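Local coordinates for carbamate kinase (Aeropyrum pernix, PDB 2E9Y) that probably catalyses the reversible transfer of phosphate between carbamoyl phosphate and ADP, as a carbamate kinase of the amino acid kinase family, at the interface of chains A and B. Residues are numbered along the deposited sequence; one frame, centred on the assembly and turned at random. Chains: chain A/B, Carbamate kinase.

The interface of chains A and B. Residues chain A 94, 98, 109; chain B 116, 174-175, 178.
The carboxylate oxygen OD1 of B:Asp175 is gripped from both chains: the side-chain amine nitrogen NZ of A:Lys94 lies 2.7 Å from OD1, and NH2 of B:Arg116 reaches the same oxygen within its own chain. The two donors approach from opposite faces of the carboxylate plane, the lysine from above the plane. The other oxygen, OD2, takes the backbone N of B:Arg116 on its anti lone pair and NE on its syn lone pair, the latter bond nearly straight (173° at the hydrogen). B:Arg116 thus holds the aspartate side-on through NE and NH2, which probably limits the rotation of both flat groups.

Across the interface, NH2 of the same arginine also donates to OE1 of A:Glu98 at 2.7 Å, OE1 accepting with its syn lone pair, although the carboxylate and guanidinium planes are turned 55° apart. A:Lys94 links the two acids, its NZ lying 2.9 Å from OE2 of A:Glu98, so that acidic and basic groups alternate. A bend at the last torsion (chi4 64°) turns NZ off the extended lysine chain toward both acids, while CE lies over the rim of one guanidinium face, 3.6 Å from CZ of B:Arg116. CG1 of B:Val174 lies against the rim of the opposite face. OE2 of A:Glu98 and OD1 of B:Asp175 are 4.4 Å apart, but NZ of A:Lys94 and NH2 of B:Arg116 each bond to both carboxylates, so their repulsion is probably offset. With an alanine in place of B:Asp175, A:Lys94 would probably lose its mate across the interface and the guanidinium of B:Arg116 would be freer to turn away from A:Glu98.

Beside the cluster, A:Leu109 packs on B:Leu178, CB to CG 3.8 Å, and its CD2 flanks the arginine tip, giving the salt bridges an apolar border. The patch joins helix 78-103 and the loop bearing A:Leu109 to the start of strand 116-118, the loop at B:Val174 and B:Asp175, and helix 176-185; the two-fold axis repeats it with chains exchanged, consistent with a dimer.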
# COMPACT_ATOMS: atom_id res chain seq x y z
N LYS A 94 9.33 5.54 4.52
CA LYS A 94 9.36 6.62 3.53
C LYS A 94 9.29 8.01 4.17
O LYS A 94 10.12 8.88 3.89
CB LYS A 94 8.18 6.46 2.57
CG LYS A 94 7.82 7.69 1.76
CD LYS A 94 6.50 7.48 1.02
CE LYS A 94 6.02 8.74 0.30
NZ LYS A 94 6.93 9.16 -0.80
N GLU A 98 12.63 10.51 4.39
CA GLU A 98 12.54 11.78 3.69
C GLU A 98 12.78 12.94 4.67
O GLU A 98 13.46 13.90 4.34
CB GLU A 98 11.15 11.93 3.05
CG GLU A 98 11.00 11.22 1.71
CD GLU A 98 9.59 11.32 1.15
OE1 GLU A 98 8.82 12.19 1.62
OE2 GLU A 98 9.26 10.54 0.23
N LEU A 109 12.35 12.36 -2.65
CA LEU A 109 11.16 11.60 -2.31
C LEU A 109 11.51 10.12 -2.39
O LEU A 109 12.23 9.69 -3.28
CB LEU A 109 10.01 11.94 -3.28
CG LEU A 109 9.39 13.34 -3.14
CD1 LEU A 109 8.33 13.56 -4.21
CD2 LEU A 109 8.77 13.49 -1.76
N ARG B 116 0.57 11.25 -0.30
CA ARG B 116 0.20 12.13 0.80
C ARG B 116 -0.30 13.45 0.23
O ARG B 116 0.16 13.90 -0.83
CB ARG B 116 1.41 12.39 1.70
CG ARG B 116 1.92 11.16 2.47
CD ARG B 116 3.35 11.38 2.94
NE ARG B 116 4.23 11.58 1.80
CZ ARG B 116 5.51 11.92 1.88
NH1 ARG B 116 6.08 12.10 3.07
NH2 ARG B 116 6.23 12.09 0.77
N VAL B 174 1.80 16.17 -1.97
CA VAL B 174 3.19 15.99 -1.55
C VAL B 174 4.00 15.10 -2.48
O VAL B 174 5.15 15.39 -2.80
CB VAL B 174 3.25 15.42 -0.11
CG1 VAL B 174 4.69 15.30 0.35
CG2 VAL B 174 2.46 16.32 0.83
N ASP B 175 3.39 14.01 -2.93
CA ASP B 175 4.09 13.07 -3.78
C ASP B 175 3.86 13.29 -5.27
O ASP B 175 4.03 12.38 -6.07
CB ASP B 175 3.70 11.66 -3.35
CG ASP B 175 4.14 11.36 -1.93
OD1 ASP B 175 5.36 11.21 -1.72
OD2 ASP B 175 3.29 11.32 -1.02
N LEU B 178 6.61 12.01 -7.68
CA LEU B 178 6.68 10.56 -7.85
C LEU B 178 5.60 10.11 -8.83
O LEU B 178 5.81 9.20 -9.62
CB LEU B 178 6.51 9.85 -6.51
CG LEU B 178 7.72 9.95 -5.57
CD1 LEU B 178 7.40 9.28 -4.24
CD2 LEU B 178 8.92 9.28 -6.23